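Local atomic coordinates of ribulose bisphosphate carboxylase (Pyrococcus horikoshii, PDB entry 2D69), a protein that probably catalyses the addition of carbon dioxide and water to ribulose 1,5-bisphosphate, yielding two molecules of 3-phosphoglycerate, in an archaeal AMP degradation pathway. Residues Asp151-Ala156 and Phe363-Val368; Val307-Thr312 and Pro342-Ala347. All coordinates share one frame; numbering follows the deposited sequence.

Contact 1 of 2, residues Asp151-Ala156 and Phe363-Val368. With SO4 (sulfate ion), chain H.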
ATOM      1  N   ASP A 151     -19.352  11.498  40.158  1.00 20.25           N
ATOM      2  CA  ASP A 151     -19.505  10.829  41.459  1.00 20.81           C
ATOM      3  C   ASP A 151     -20.465   9.597  41.462  1.00 19.05           C
ATOM      4  O   ASP A 151     -20.112   8.516  42.009  1.00 19.74           O
ATOM      5  CB  ASP A 151     -19.969  11.851  42.508  1.00 21.76           C
ATOM      6  CG  ASP A 151     -19.906  11.282  43.926  1.00 27.65           C
ATOM      7  OD1 ASP A 151     -18.791  10.801  44.309  1.00 34.77           O
ATOM      8  OD2 ASP A 151     -20.908  11.238  44.708  1.00 33.03           O
ATOM      9  N   ARG A 152     -21.650   9.747  40.870  1.00 15.74           N
ATOM     10  CA  ARG A 152     -22.682   8.701  40.956  1.00 15.47           C
ATOM     11  C   ARG A 152     -22.317   7.492  40.127  1.00 14.98           C
ATOM     12  O   ARG A 152     -21.558   7.634  39.181  1.00 15.00           O
ATOM     13  CB  ARG A 152     -24.050   9.241  40.536  1.00 15.59           C
ATOM     14  CG  ARG A 152     -24.166   9.591  39.060  1.00 13.13           C
ATOM     15  CD  ARG A 152     -25.608   9.794  38.642  1.00 13.39           C
ATOM     16  NE  ARG A 152     -25.654  10.304  37.265  1.00 12.79           N
ATOM     17  CZ  ARG A 152     -25.647   9.555  36.198  1.00 11.10           C
ATOM     18  NH1 ARG A 152     -25.614   8.248  36.318  1.00 13.46           N
ATOM     19  NH2 ARG A 152     -25.656  10.096  34.993  1.00 12.71           N
ATOM     20  N   PRO A 153     -22.829   6.306  40.451  1.00 14.40           N
ATOM     21  CA  PRO A 153     -22.675   5.166  39.544  1.00 14.54           C
ATOM     22  C   PRO A 153     -23.311   5.491  38.184  1.00 14.47           C
ATOM     23  O   PRO A 153     -24.215   6.305  38.051  1.00 12.95           O
ATOM     24  CB  PRO A 153     -23.403   4.010  40.245  1.00 14.90           C
ATOM     25  CG  PRO A 153     -24.155   4.600  41.335  1.00 15.72           C
ATOM     26  CD  PRO A 153     -23.589   5.967  41.653  1.00 14.98           C
ATOM     27  N   LEU A 154     -22.812   4.839  37.164  1.00 14.34           N
ATOM     28  CA  LEU A 154     -23.395   4.957  35.827  1.00 15.16           C
ATOM     29  C   LEU A 154     -24.496   3.920  35.713  1.00 14.61           C
ATOM     30  O   LEU A 154     -24.480   2.921  36.432  1.00 12.41           O
ATOM     31  CB  LEU A 154     -22.335   4.712  34.756  1.00 14.65           C
ATOM     32  CG  LEU A 154     -21.273   5.799  34.539  1.00 16.20           C
ATOM     33  CD1 LEU A 154     -20.136   5.241  33.662  1.00 15.11           C
ATOM     34  CD2 LEU A 154     -21.873   6.967  33.837  1.00 18.99           C
ATOM     35  N   THR A 155     -25.473   4.211  34.851  1.00 14.29           N
ATOM     36  CA  THR A 155     -26.549   3.282  34.547  1.00 13.57           C
ATOM     37  C   THR A 155     -26.506   2.723  33.125  1.00 14.20           C
ATOM     38  O   THR A 155     -26.036   3.366  32.179  1.00 13.92           O
ATOM     39  CB  THR A 155     -27.877   3.915  34.772  1.00 14.25           C
ATOM     40  OG1 THR A 155     -28.043   5.010  33.868  1.00 13.59           O
ATOM     41  CG2 THR A 155     -28.001   4.466  36.176  1.00 13.70           C
ATOM     42  N   ALA A 156     -27.004   1.494  33.014  1.00 16.22           N
ATOM     43  CA  ALA A 156     -27.030   0.729  31.783  1.00 15.76           C
ATOM     44  C   ALA A 156     -28.323  -0.051  31.719  1.00 16.05           C
ATOM     45  O   ALA A 156     -28.869  -0.458  32.757  1.00 13.64           O
ATOM     46  CB  ALA A 156     -25.867  -0.225  31.738  1.00 17.48           C
ATOM     47  N   PHE A 363     -21.696  -1.632  48.011  1.00 18.55           N
ATOM     48  CA  PHE A 363     -20.684  -1.724  46.942  1.00 18.52           C
ATOM     49  C   PHE A 363     -20.158  -0.372  46.417  1.00 18.06           C
ATOM     50  O   PHE A 363     -19.380  -0.353  45.487  1.00 19.10           O
ATOM     51  CB  PHE A 363     -21.212  -2.559  45.770  1.00 18.81           C
ATOM     52  CG  PHE A 363     -21.487  -4.012  46.119  1.00 20.73           C
ATOM     53  CD1 PHE A 363     -22.790  -4.445  46.345  1.00 21.79           C
ATOM     54  CD2 PHE A 363     -20.452  -4.930  46.203  1.00 22.24           C
ATOM     55  CE1 PHE A 363     -23.073  -5.763  46.662  1.00 24.20           C
ATOM     56  CE2 PHE A 363     -20.710  -6.278  46.507  1.00 25.43           C
ATOM     57  CZ  PHE A 363     -22.033  -6.702  46.731  1.00 25.87           C
ATOM     58  N   GLY A 364     -20.528   0.734  47.030  1.00 16.88           N
ATOM     59  CA  GLY A 364     -20.030   2.037  46.642  1.00 17.25           C
ATOM     60  C   GLY A 364     -20.658   2.662  45.405  1.00 16.80           C
ATOM     61  O   GLY A 364     -21.578   2.124  44.803  1.00 16.12           O
ATOM     62  N   LYS A 365     -20.139   3.834  45.038  1.00 16.82           N
ATOM     63  CA  LYS A 365     -20.605   4.592  43.895  1.00 16.29           C
ATOM     64  C   LYS A 365     -19.859   4.306  42.599  1.00 16.41           C
ATOM     65  O   LYS A 365     -20.250   4.800  41.539  1.00 16.52           O
ATOM     66  CB  LYS A 365     -20.445   6.053  44.213  1.00 16.96           C
ATOM     67  CG  LYS A 365     -21.280   6.472  45.439  1.00 20.09           C
ATOM     68  CD  LYS A 365     -21.204   7.971  45.729  1.00 25.31           C
ATOM     69  CE  LYS A 365     -19.887   8.407  46.393  1.00 27.04           C
ATOM     70  NZ  LYS A 365     -20.072   9.818  46.848  1.00 27.87           N
ATOM     71  N   ASP A 366     -18.741   3.593  42.687  1.00 15.81           N
ATOM     72  CA  ASP A 366     -17.948   3.301  41.511  1.00 16.02           C
ATOM     73  C   ASP A 366     -18.424   1.990  40.953  1.00 15.47           C
ATOM     74  O   ASP A 366     -17.836   0.933  41.204  1.00 15.45           O
ATOM     75  CB  ASP A 366     -16.440   3.277  41.819  1.00 16.89           C
ATOM     76  CG  ASP A 366     -15.841   4.679  41.878  1.00 18.27           C
ATOM     77  OD1 ASP A 366     -16.471   5.634  41.382  1.00 20.74           O
ATOM     78  OD2 ASP A 366     -14.770   4.920  42.433  1.00 20.31           O
ATOM     79  N   LEU A 367     -19.544   2.087  40.251  1.00 14.93           N
ATOM     80  CA  LEU A 367     -20.243   0.959  39.656  1.00 14.70           C
ATOM     81  C   LEU A 367     -20.876   1.369  38.355  1.00 14.75           C
ATOM     82  O   LEU A 367     -21.280   2.520  38.165  1.00 13.27           O
ATOM     83  CB  LEU A 367     -21.384   0.463  40.539  1.00 14.70           C
ATOM     84  CG  LEU A 367     -21.075  -0.040  41.934  1.00 15.74           C
ATOM     85  CD1 LEU A 367     -22.380  -0.306  42.634  1.00 16.06           C
ATOM     86  CD2 LEU A 367     -20.224  -1.300  41.921  1.00 15.15           C
ATOM     87  N   VAL A 368     -20.968   0.415  37.448  1.00 13.35           N
ATOM     88  CA  VAL A 368     -21.921   0.526  36.380  1.00 13.87           C
ATOM     89  C   VAL A 368     -23.086  -0.348  36.757  1.00 13.27           C
ATOM     90  O   VAL A 368     -22.887  -1.545  37.021  1.00 12.57           O
ATOM     91  CB  VAL A 368     -21.322   0.058  35.075  1.00 13.46           C
ATOM     92  CG1 VAL A 368     -22.356   0.114  33.983  1.00 15.58           C
ATOM     93  CG2 VAL A 368     -20.078   0.899  34.707  1.00 16.42           C
TER
HETATM   94  S   SO4 H1004     -23.010  14.024  37.902  1.00117.48           S
HETATM   95  O1  SO4 H1004     -22.058  14.481  36.886  1.00116.86           O
HETATM   96  O2  SO4 H1004     -22.377  13.029  38.781  1.00116.10           O
HETATM   97  O3  SO4 H1004     -23.355  15.200  38.698  1.00118.25           O
HETATM   98  O4  SO4 H1004     -24.229  13.478  37.284  1.00115.59           O
HETATM   99  O   HOH W   1     -17.507   8.006  42.986  1.00 35.66           O
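The TIM barrel of the catalytic domain closes where L154 and V368 form a parallel beta bridge, joining its first strand, 154-157, to its last, 368-370. The backbone tie is L154 N to L367 O at 3.0 Å, with the donor lying almost in line with the carbonyl (C=O...N angle 163°). The side chains of L154 and V368 point to the same face of the sheet and touch through L154 CB and V368 CG2, 4.4 Å apart. Further along, V368 CG1, anti to its backbone N, turns to A156 CB at 4.2 Å. A small side chain is consistent with the setting of A156, close to Q370, a predicted substrate ligand, and K186, predicted to bind magnesium once carbamylated. Before the strand, P153 lies against the approaching chain, its CB 4.1 Å from L367 CB. P153 has no N-H to offer the nearby carbonyl of K365, which instead takes a weak bond from L367 N. Nearer the surface, K365 and D151 form a salt bridge. The aspartate CG is anti to its backbone N (chi1 -170°), and the lysine chain bends at chi3 (-76°) to meet it. NZ meets the syn lone pair of D151 OD2 at 2.7 Å, and makes a second, weak bond to D151 OD1 at 3.0 Å. A water bridges D151 O (2.8 Å) and OD1 of D366, an aspartate whose charge is paired with R144. The CB of R152 is directed away from 363-368. Its guanidinium pairs with D183, while NE makes a weak bond to a sulfate ion. The chemistry is thus graded: apolar contacts and a backbone bond hold the buried seam, whereas the partly exposed salt bridge would probably favour a charged lysine and an ionised aspartate.

Contact 2 of 2, residues Val307-Thr312 and Pro342-Ala347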
ATOM      1  N   VAL A 307      -9.452  -4.468  30.281  1.00 13.60           N
ATOM      2  CA  VAL A 307     -10.883  -4.148  30.135  1.00 12.50           C
ATOM      3  C   VAL A 307     -11.143  -2.984  31.033  1.00 12.03           C
ATOM      4  O   VAL A 307     -10.469  -2.846  32.040  1.00 11.95           O
ATOM      5  CB  VAL A 307     -11.814  -5.384  30.465  1.00 12.95           C
ATOM      6  CG1 VAL A 307     -11.452  -6.551  29.602  1.00 13.78           C
ATOM      7  CG2 VAL A 307     -11.809  -5.690  31.892  1.00 14.97           C
ATOM      8  N   ASP A 308     -12.051  -2.088  30.663  1.00 12.66           N
ATOM      9  CA  ASP A 308     -12.334  -0.896  31.481  1.00 12.99           C
ATOM     10  C   ASP A 308     -13.465  -1.075  32.492  1.00 13.75           C
ATOM     11  O   ASP A 308     -13.594  -0.290  33.482  1.00 13.14           O
ATOM     12  CB  ASP A 308     -12.665   0.254  30.566  1.00 13.43           C
ATOM     13  CG  ASP A 308     -11.526   0.598  29.677  1.00 13.79           C
ATOM     14  OD1 ASP A 308     -10.683   1.405  30.130  1.00 14.15           O
ATOM     15  OD2 ASP A 308     -11.407   0.123  28.520  1.00 13.82           O
ATOM     16  N   GLN A 309     -14.286  -2.096  32.238  1.00 13.95           N
ATOM     17  CA  GLN A 309     -15.414  -2.469  33.115  1.00 14.03           C
ATOM     18  C   GLN A 309     -15.762  -3.932  32.886  1.00 14.23           C
ATOM     19  O   GLN A 309     -15.565  -4.462  31.792  1.00 15.29           O
ATOM     20  CB  GLN A 309     -16.644  -1.566  32.951  1.00 15.25           C
ATOM     21  CG  GLN A 309     -17.144  -1.405  31.594  1.00 16.99           C
ATOM     22  CD  GLN A 309     -18.105  -0.232  31.456  1.00 15.19           C
ATOM     23  OE1 GLN A 309     -19.251  -0.419  31.004  1.00 18.45           O
ATOM     24  NE2 GLN A 309     -17.652   0.929  31.782  1.00 12.14           N
ATOM     25  N   ILE A 310     -16.188  -4.605  33.928  1.00 13.49           N
ATOM     26  CA  ILE A 310     -16.486  -6.044  33.813  1.00 14.59           C
ATOM     27  C   ILE A 310     -17.542  -6.442  34.844  1.00 16.07           C
ATOM     28  O   ILE A 310     -17.550  -5.931  35.979  1.00 16.33           O
ATOM     29  CB  ILE A 310     -15.188  -6.909  33.978  1.00 12.71           C
ATOM     30  CG1 ILE A 310     -15.445  -8.383  33.717  1.00 14.06           C
ATOM     31  CG2 ILE A 310     -14.627  -6.756  35.357  1.00 15.12           C
ATOM     32  CD1 ILE A 310     -14.195  -9.195  33.578  1.00 16.29           C
ATOM     33  N   HIS A 311     -18.440  -7.331  34.413  1.00 19.27           N
ATOM     34  CA  HIS A 311     -19.509  -7.886  35.239  1.00 22.52           C
ATOM     35  C   HIS A 311     -18.878  -8.681  36.341  1.00 23.74           C
ATOM     36  O   HIS A 311     -18.046  -9.506  36.037  1.00 23.33           O
ATOM     37  CB  HIS A 311     -20.390  -8.845  34.396  1.00 23.87           C
ATOM     38  CG  HIS A 311     -21.267  -8.148  33.391  1.00 28.90           C
ATOM     39  ND1 HIS A 311     -22.505  -7.635  33.717  1.00 33.22           N
ATOM     40  CD2 HIS A 311     -21.102  -7.910  32.066  1.00 31.07           C
ATOM     41  CE1 HIS A 311     -23.045  -7.077  32.641  1.00 33.49           C
ATOM     42  NE2 HIS A 311     -22.223  -7.245  31.622  1.00 28.53           N
ATOM     43  N   THR A 312     -19.279  -8.462  37.594  1.00 25.55           N
ATOM     44  CA  THR A 312     -18.845  -9.316  38.730  1.00 27.85           C
ATOM     45  C   THR A 312     -19.935 -10.056  39.570  1.00 30.95           C
ATOM     46  O   THR A 312     -19.555 -10.885  40.404  1.00 31.80           O
ATOM     47  CB  THR A 312     -18.021  -8.497  39.703  1.00 26.60           C
ATOM     48  OG1 THR A 312     -18.781  -7.354  40.095  1.00 25.07           O
ATOM     49  CG2 THR A 312     -16.764  -7.903  38.997  1.00 28.05           C
ATOM     50  N   PRO A 342      -7.732   1.510  37.640  1.00 15.35           N
ATOM     51  CA  PRO A 342      -8.872   0.733  38.192  1.00 15.86           C
ATOM     52  C   PRO A 342     -10.013   0.541  37.166  1.00 15.09           C
ATOM     53  O   PRO A 342     -10.207   1.351  36.275  1.00 14.91           O
ATOM     54  CB  PRO A 342      -9.334   1.573  39.399  1.00 16.28           C
ATOM     55  CG  PRO A 342      -8.935   3.018  39.059  1.00 17.26           C
ATOM     56  CD  PRO A 342      -7.657   2.867  38.200  1.00 15.47           C
ATOM     57  N   VAL A 343     -10.731  -0.550  37.324  1.00 14.69           N
ATOM     58  CA  VAL A 343     -11.810  -1.045  36.462  1.00 14.04           C
ATOM     59  C   VAL A 343     -13.149  -0.956  37.164  1.00 13.96           C
ATOM     60  O   VAL A 343     -13.284  -1.355  38.336  1.00 15.72           O
ATOM     61  CB  VAL A 343     -11.526  -2.535  36.132  1.00 14.10           C
ATOM     62  CG1 VAL A 343     -12.714  -3.227  35.433  1.00 13.89           C
ATOM     63  CG2 VAL A 343     -10.188  -2.673  35.337  1.00 15.72           C
ATOM     64  N   PHE A 344     -14.166  -0.423  36.488  1.00 14.79           N
ATOM     65  CA  PHE A 344     -15.539  -0.450  36.997  1.00 13.61           C
ATOM     66  C   PHE A 344     -16.087  -1.854  37.132  1.00 13.83           C
ATOM     67  O   PHE A 344     -16.175  -2.568  36.143  1.00 13.40           O
ATOM     68  CB  PHE A 344     -16.477   0.206  36.054  1.00 14.04           C
ATOM     69  CG  PHE A 344     -16.691   1.681  36.310  1.00 13.56           C
ATOM     70  CD1 PHE A 344     -16.397   2.602  35.327  1.00 14.19           C
ATOM     71  CD2 PHE A 344     -17.289   2.125  37.484  1.00 15.38           C
ATOM     72  CE1 PHE A 344     -16.620   3.962  35.525  1.00 14.05           C
ATOM     73  CE2 PHE A 344     -17.521   3.510  37.690  1.00 13.61           C
ATOM     74  CZ  PHE A 344     -17.186   4.410  36.706  1.00 15.39           C
ATOM     75  N   PRO A 345     -16.534  -2.237  38.314  1.00 13.81           N
ATOM     76  CA  PRO A 345     -17.410  -3.421  38.416  1.00 14.58           C
ATOM     77  C   PRO A 345     -18.769  -3.074  37.812  1.00 15.13           C
ATOM     78  O   PRO A 345     -19.211  -1.923  37.959  1.00 14.76           O
ATOM     79  CB  PRO A 345     -17.547  -3.655  39.913  1.00 13.44           C
ATOM     80  CG  PRO A 345     -16.564  -2.802  40.554  1.00 14.36           C
ATOM     81  CD  PRO A 345     -16.322  -1.606  39.627  1.00 14.28           C
ATOM     82  N   VAL A 346     -19.353  -4.022  37.085  1.00 15.95           N
ATOM     83  CA  VAL A 346     -20.639  -3.892  36.459  1.00 16.69           C
ATOM     84  C   VAL A 346     -21.562  -4.788  37.265  1.00 17.56           C
ATOM     85  O   VAL A 346     -21.352  -6.022  37.370  1.00 16.38           O
ATOM     86  CB  VAL A 346     -20.665  -4.370  34.992  1.00 17.76           C
ATOM     87  CG1 VAL A 346     -22.122  -4.279  34.426  1.00 18.12           C
ATOM     88  CG2 VAL A 346     -19.617  -3.625  34.081  1.00 17.47           C
ATOM     89  N   ALA A 347     -22.540  -4.164  37.900  1.00 16.66           N
ATOM     90  CA  ALA A 347     -23.524  -4.893  38.700  1.00 17.80           C
ATOM     91  C   ALA A 347     -24.811  -5.124  37.900  1.00 18.58           C
ATOM     92  O   ALA A 347     -25.361  -4.176  37.306  1.00 17.08           O
ATOM     93  CB  ALA A 347     -23.806  -4.133  40.001  1.00 17.49           C
TER
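H311 and V346 are paired on neighbouring parallel strands, 309-311 and 344-348, of a beta-alpha-beta unit whose crossover includes helix 323-334. This end is the tightly packed one. V346 lies over one face of the imidazole, its CB 4.2 Å from the ring centroid in a CH-pi contact and its CG1 3.4 Å from H311 CE1. The beta-branched valine suits the place, since its other methyl, CG2, packs against the backbone of I310. An alanine in place of H311 would probably leave V346 CG1 without the imidazole face it packs on and open a gap there. H311 is also a predicted substrate ligand, near K186 and R279. Backbone bonds stitch the strands: I310 N to F344 O at 3.0 Å, and V346 N to I310 O at 2.8 Å, the latter donor standing 48° out of the carbonyl plane. Q309 and F344 touch through their CB atoms, while the amide of Q309 reaches H276 and Y248. The V307 end is looser between side chains, though also buried: V343 CG1 meets I310 CG2 at 4.0 Å and V307 CG2 only at 4.4 Å. There V307 O, with V343 CG2 3.3 Å away, is buried without a polar partner in the model.

The two contacts lie on the same eight-stranded parallel sheet of the barrel, their centres 10 Å apart. Strand 344-348 belongs to contact 2 and is flanked on one side by 309-311 and on the other by 368-370, which in turn lies beside 154-157, so the four strands run consecutively. Probable hydrogen bonds join the contacts, from V368 N to P345 O and from A347 N to V368 O. Along the chain contact 2 is nested within the long stretch between the two segments of contact 1. Together they set side by side four strands that contribute to one predicted active site, in which contact 2 carries H311, a predicted substrate ligand.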